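Local coordinates for protein nucleoporin NUP82 (Chaetomium thermophilum, PDB 5CWW) that probably serves as a structural component of the nuclear pore complex and helps dock transport factors there, this chain being its N-terminal beta-propeller region, at residues Val121-His135 and Ala174-His188. Residues are numbered along the deposited sequence; the frame is centred on the assembly and turned at random. Where two conformers were deposited one is given.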
loop_
_atom_site.group_PDB
_atom_site.type_symbol
_atom_site.label_atom_id
_atom_site.label_comp_id
_atom_site.label_asym_id
_atom_site.label_seq_id
_atom_site.Cartn_x
_atom_site.Cartn_y
_atom_site.Cartn_z
ATOM N N VAL B 121 8.016 -3.350 11.731
ATOM C CA VAL B 121 7.204 -2.137 11.778
ATOM C C VAL B 121 6.744 -1.843 13.199
ATOM O O VAL B 121 5.904 -2.552 13.756
ATOM C CB VAL B 121 5.968 -2.239 10.863
ATOM C CG1 VAL B 121 5.289 -0.880 10.748
ATOM C CG2 VAL B 121 6.362 -2.748 9.483
ATOM N N MET B 122 7.300 -0.779 13.771
ATOM C CA MET B 122 6.957 -0.345 15.118
ATOM C C MET B 122 5.545 0.220 15.149
ATOM O O MET B 122 5.133 0.921 14.227
ATOM C CB MET B 122 7.956 0.712 15.600
ATOM C CG MET B 122 7.829 1.079 17.072
ATOM S SD MET B 122 8.198 -0.287 18.192
ATOM C CE MET B 122 9.923 -0.593 17.816
ATOM N N SER B 123 4.813 -0.069 16.220
ATOM C CA SER B 123 3.460 0.454 16.379
ATOM C C SER B 123 3.534 1.890 16.895
ATOM O O SER B 123 4.583 2.319 17.368
ATOM C CB SER B 123 2.650 -0.431 17.327
ATOM O OG SER B 123 3.119 -0.324 18.657
ATOM N N PRO B 124 2.421 2.640 16.804
ATOM C CA PRO B 124 2.410 4.057 17.193
ATOM C C PRO B 124 2.879 4.315 18.625
ATOM O O PRO B 124 3.704 5.201 18.842
ATOM C CB PRO B 124 0.939 4.452 17.029
ATOM C CG PRO B 124 0.417 3.519 15.999
ATOM C CD PRO B 124 1.127 2.220 16.240
ATOM N N ASN B 125 2.360 3.553 19.582
ATOM C CA ASN B 125 2.738 3.722 20.981
ATOM C C ASN B 125 3.956 2.877 21.353
ATOM O O ASN B 125 4.357 2.829 22.515
ATOM C CB ASN B 125 1.556 3.378 21.885
ATOM C CG ASN B 125 0.380 4.312 21.677
ATOM O OD1 ASN B 125 0.557 5.498 21.396
ATOM N ND2 ASN B 125 -0.830 3.780 21.803
ATOM N N GLN B 126 4.529 2.209 20.354
ATOM C CA GLN B 126 5.819 1.539 20.493
ATOM C C GLN B 126 5.798 0.414 21.527
ATOM O O GLN B 126 6.796 0.168 22.204
ATOM C CB GLN B 126 6.899 2.564 20.860
ATOM C CG GLN B 126 7.000 3.721 19.875
ATOM C CD GLN B 126 8.050 4.741 20.266
ATOM O OE1 GLN B 126 8.283 4.994 21.449
ATOM N NE2 GLN B 126 8.692 5.339 19.268
ATOM N N ASP B 127 4.660 -0.268 21.635
ATOM C CA ASP B 127 4.533 -1.422 22.520
ATOM C C ASP B 127 4.430 -2.724 21.722
ATOM O O ASP B 127 4.793 -3.789 22.222
ATOM C CB ASP B 127 3.316 -1.264 23.438
ATOM C CG ASP B 127 2.063 -0.853 22.686
ATOM O OD1 ASP B 127 2.168 -0.478 21.497
ATOM O OD2 ASP B 127 0.972 -0.897 23.290
ATOM N N PHE B 128 3.941 -2.631 20.486
ATOM C CA PHE B 128 3.869 -3.782 19.583
ATOM C C PHE B 128 4.834 -3.623 18.411
ATOM O O PHE B 128 5.059 -2.513 17.924
ATOM C CB PHE B 128 2.448 -3.972 19.033
ATOM C CG PHE B 128 1.426 -4.387 20.061
ATOM C CD1 PHE B 128 1.770 -4.579 21.389
ATOM C CD2 PHE B 128 0.108 -4.598 19.681
ATOM C CE1 PHE B 128 0.820 -4.960 22.317
ATOM C CE2 PHE B 128 -0.843 -4.982 20.604
ATOM C CZ PHE B 128 -0.487 -5.164 21.923
ATOM N N LEU B 129 5.387 -4.743 17.956
ATOM C CA LEU B 129 6.274 -4.759 16.797
ATOM C C LEU B 129 5.825 -5.817 15.792
ATOM O O LEU B 129 5.796 -7.011 16.104
ATOM C CB LEU B 129 7.718 -5.025 17.225
ATOM C CG LEU B 129 8.766 -5.042 16.109
ATOM C CD1 LEU B 129 8.954 -3.647 15.521
ATOM C CD2 LEU B 129 10.086 -5.593 16.619
ATOM N N ALA B 130 5.473 -5.373 14.589
ATOM C CA ALA B 130 5.090 -6.281 13.516
ATOM C C ALA B 130 6.339 -6.859 12.860
ATOM O O ALA B 130 7.252 -6.117 12.497
ATOM C CB ALA B 130 4.227 -5.565 12.491
ATOM N N VAL B 131 6.370 -8.182 12.718
ATOM C CA VAL B 131 7.534 -8.894 12.196
ATOM C C VAL B 131 7.157 -9.697 10.956
ATOM O O VAL B 131 6.415 -10.677 11.043
ATOM C CB VAL B 131 8.135 -9.845 13.251
ATOM C CG1 VAL B 131 9.388 -10.527 12.712
ATOM C CG2 VAL B 131 8.453 -9.084 14.529
ATOM N N LEU B 132 7.675 -9.276 9.808
ATOM C CA LEU B 132 7.291 -9.849 8.522
ATOM C C LEU B 132 8.402 -10.654 7.865
ATOM O O LEU B 132 9.548 -10.211 7.781
ATOM C CB LEU B 132 6.855 -8.747 7.557
ATOM C CG LEU B 132 5.449 -8.170 7.710
ATOM C CD1 LEU B 132 5.292 -7.417 9.021
ATOM C CD2 LEU B 132 5.136 -7.265 6.525
ATOM N N THR B 133 8.044 -11.851 7.416
ATOM C CA THR B 133 8.841 -12.586 6.449
ATOM C C THR B 133 8.251 -12.243 5.087
ATOM O O THR B 133 7.513 -11.265 4.964
ATOM C CB THR B 133 8.815 -14.104 6.695
ATOM O OG1 THR B 133 7.474 -14.589 6.571
ATOM C CG2 THR B 133 9.342 -14.428 8.085
ATOM N N SER B 134 8.554 -13.039 4.071
ATOM C CA SER B 134 7.965 -12.815 2.758
ATOM C C SER B 134 6.452 -13.043 2.779
ATOM O O SER B 134 5.708 -12.354 2.079
ATOM C CB SER B 134 8.623 -13.722 1.717
ATOM O OG SER B 134 8.565 -15.081 2.113
ATOM N N HIS B 135 6.004 -13.997 3.594
ATOM C CA HIS B 135 4.599 -14.407 3.607
ATOM C C HIS B 135 3.936 -14.351 4.986
ATOM O O HIS B 135 2.714 -14.235 5.077
ATOM C CB HIS B 135 4.464 -15.827 3.056
ATOM C CG HIS B 135 4.667 -15.923 1.575
ATOM N ND1 HIS B 135 5.902 -15.785 0.980
ATOM C CD2 HIS B 135 3.787 -16.141 0.570
ATOM C CE1 HIS B 135 5.774 -15.916 -0.328
ATOM N NE2 HIS B 135 4.501 -16.133 -0.603
ATOM N N ALA B 174 1.963 -13.427 -0.911
ATOM C CA ALA B 174 2.982 -12.795 -0.073
ATOM C C ALA B 174 2.505 -11.483 0.543
ATOM O O ALA B 174 1.703 -10.762 -0.050
ATOM C CB ALA B 174 4.241 -12.555 -0.890
ATOM N N VAL B 175 3.010 -11.179 1.737
ATOM C CA VAL B 175 2.697 -9.923 2.410
ATOM C C VAL B 175 3.666 -8.838 1.945
ATOM O O VAL B 175 4.881 -9.040 1.910
ATOM C CB VAL B 175 2.744 -10.065 3.954
ATOM C CG1 VAL B 175 4.129 -10.495 4.437
ATOM C CG2 VAL B 175 2.308 -8.766 4.620
ATOM N N VAL B 176 3.114 -7.682 1.598
ATOM C CA VAL B 176 3.881 -6.598 0.999
ATOM C C VAL B 176 4.050 -5.427 1.957
ATOM O O VAL B 176 5.140 -4.863 2.078
ATOM C CB VAL B 176 3.200 -6.115 -0.296
ATOM C CG1 VAL B 176 3.849 -4.862 -0.823
ATOM C CG2 VAL B 176 3.250 -7.214 -1.349
ATOM N N SER B 177 2.970 -5.063 2.637
ATOM C CA SER B 177 3.008 -3.960 3.584
ATOM C C SER B 177 2.250 -4.291 4.856
ATOM O O SER B 177 1.226 -4.980 4.831
ATOM C CB SER B 177 2.425 -2.691 2.961
ATOM O OG SER B 177 3.110 -2.348 1.772
ATOM N N ALA B 178 2.782 -3.794 5.966
ATOM C CA ALA B 178 2.093 -3.805 7.241
ATOM C C ALA B 178 2.216 -2.418 7.841
ATOM O O ALA B 178 3.322 -1.963 8.137
ATOM C CB ALA B 178 2.680 -4.854 8.170
ATOM N N VAL B 179 1.085 -1.739 7.999
ATOM C CA VAL B 179 1.076 -0.381 8.524
ATOM C C VAL B 179 -0.007 -0.239 9.577
ATOM O O VAL B 179 -1.128 -0.712 9.403
ATOM C CB VAL B 179 0.857 0.664 7.406
ATOM C CG1 VAL B 179 2.064 0.711 6.482
ATOM C CG2 VAL B 179 -0.411 0.359 6.613
ATOM N N TRP B 180 0.343 0.403 10.684
ATOM C CA TRP B 180 -0.585 0.583 11.787
ATOM C C TRP B 180 -1.532 1.728 11.454
ATOM O O TRP B 180 -1.119 2.733 10.877
ATOM C CB TRP B 180 0.174 0.853 13.089
ATOM C CG TRP B 180 1.079 -0.285 13.477
ATOM C CD1 TRP B 180 2.378 -0.470 13.091
ATOM C CD2 TRP B 180 0.746 -1.403 14.311
ATOM N NE1 TRP B 180 2.874 -1.631 13.637
ATOM C CE2 TRP B 180 1.893 -2.221 14.391
ATOM C CE3 TRP B 180 -0.406 -1.790 15.000
ATOM C CZ2 TRP B 180 1.917 -3.400 15.133
ATOM C CZ3 TRP B 180 -0.380 -2.964 15.736
ATOM C CH2 TRP B 180 0.774 -3.754 15.796
ATOM N N HIS B 181 -2.805 1.574 11.801
ATOM C CA HIS B 181 -3.786 2.599 11.473
ATOM C C HIS B 181 -3.581 3.829 12.363
ATOM O O HIS B 181 -3.522 3.698 13.582
ATOM C CB HIS B 181 -5.211 2.068 11.627
ATOM C CG HIS B 181 -6.227 2.861 10.865
ATOM N ND1 HIS B 181 -6.529 4.170 11.171
ATOM C CD2 HIS B 181 -6.991 2.539 9.796
ATOM C CE1 HIS B 181 -7.445 4.617 10.331
ATOM N NE2 HIS B 181 -7.745 3.646 9.488
ATOM N N PRO B 182 -3.461 5.025 11.758
ATOM C CA PRO B 182 -3.225 6.253 12.530
ATOM C C PRO B 182 -4.281 6.518 13.603
ATOM O O PRO B 182 -4.002 7.219 14.576
ATOM C CB PRO B 182 -3.271 7.356 11.464
ATOM C CG PRO B 182 -2.972 6.681 10.189
ATOM C CD PRO B 182 -3.493 5.288 10.307
ATOM N N LEU B 183 -5.478 5.969 13.416
ATOM C CA LEU B 183 -6.606 6.247 14.299
ATOM C C LEU B 183 -7.020 5.017 15.103
ATOM O O LEU B 183 -8.061 5.019 15.756
ATOM C CB LEU B 183 -7.795 6.755 13.484
ATOM C CG LEU B 183 -7.516 7.956 12.577
ATOM C CD1 LEU B 183 -8.771 8.340 11.807
ATOM C CD2 LEU B 183 -6.989 9.139 13.373
ATOM N N GLY B 184 -6.202 3.972 15.053
ATOM C CA GLY B 184 -6.493 2.747 15.777
ATOM C C GLY B 184 -6.446 2.944 17.279
ATOM O O GLY B 184 -5.549 3.606 17.793
ATOM N N VAL B 185 -7.422 2.373 17.981
ATOM C CA VAL B 185 -7.471 2.446 19.440
ATOM C C VAL B 185 -6.194 1.852 20.032
ATOM O O VAL B 185 -5.792 0.747 19.670
ATOM C CB VAL B 185 -8.700 1.702 20.003
ATOM C CG1 VAL B 185 -8.758 1.822 21.522
ATOM C CG2 VAL B 185 -9.981 2.243 19.380
ATOM N N ASN B 186 -5.555 2.603 20.925
ATOM C CA ASN B 186 -4.306 2.183 21.566
ATOM C C ASN B 186 -3.179 1.887 20.574
ATOM O O ASN B 186 -2.169 1.285 20.941
ATOM C CB ASN B 186 -4.544 0.942 22.439
ATOM C CG ASN B 186 -5.536 1.192 23.558
ATOM O OD1 ASN B 186 -5.587 2.283 24.126
ATOM N ND2 ASN B 186 -6.334 0.178 23.878
ATOM N N GLY B 187 -3.352 2.317 19.328
ATOM C CA GLY B 187 -2.382 2.035 18.285
ATOM C C GLY B 187 -2.209 0.541 18.075
ATOM O O GLY B 187 -1.118 0.076 17.743
ATOM N N HIS B 188 -3.291 -0.209 18.268
ATOM C CA HIS B 188 -3.258 -1.667 18.145
ATOM C C HIS B 188 -4.036 -2.180 16.934
ATOM O O HIS B 188 -4.251 -3.385 16.795
ATOM C CB HIS B 188 -3.805 -2.307 19.425
ATOM C CG HIS B 188 -2.904 -2.150 20.611
ATOM N ND1 HIS B 188 -3.326 -2.381 21.902
ATOM C CD2 HIS B 188 -1.601 -1.793 20.699
ATOM C CE1 HIS B 188 -2.324 -2.170 22.735
ATOM N NE2 HIS B 188 -1.265 -1.812 22.031
HETATM O O HOH W 1 0.973 1.030 19.511
HETATM O O HOH W 2 7.266 -9.095 3.537
#
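W180 meets V121 through a nearly straight hydrogen bond, NE1 to V121 O at 3.2 Å. The donor sits 62° out of the carbonyl plane, while A130 N reaches the same oxygen from the opposite face, so two N-H groups grip it. S123 CB lies over the indole face, 3.5 Å from W180 CE2, P124 CD abuts W180 CB, and F128 CB touches CH2. With CG beside the backbone N (chi1 -61°), the indole is turned under S123, between V121 and F128. Losing the indole to an alanine is likely to take the second donor from V121 O and open a gap beneath S123 and F128. The buried packing continues where L132 CD2 meets V175 CG2 at 3.7 Å and L132 CD1 meets A178 CB.

The F128 and H188 rings form an offset stack, centroids 3.9 Å apart and planes 7° apart. H188 NE2 donates to D127 OD2 on its syn side at 2.7 Å; OD2 lies near the imidazole plane, but the donor is tilted out of the carboxylate plane. This fixes the ring's rotation.

Both ends are more open: P124, N125 and N186 at one, and at the other S134, A174 and H135, whose ring A174 CB covers. There V175 N donates to S134 O at 3.0 Å, and water 2 bridges T133 O and V175 O.

Strands 128-132 and 175-180 belong to successive four-stranded antiparallel sheets, as in neighbouring propeller blades. Their join thus combines an apolar indole core with directional bonds at V121, D127 and S134, and a carboxylate that could favour a protonated H188.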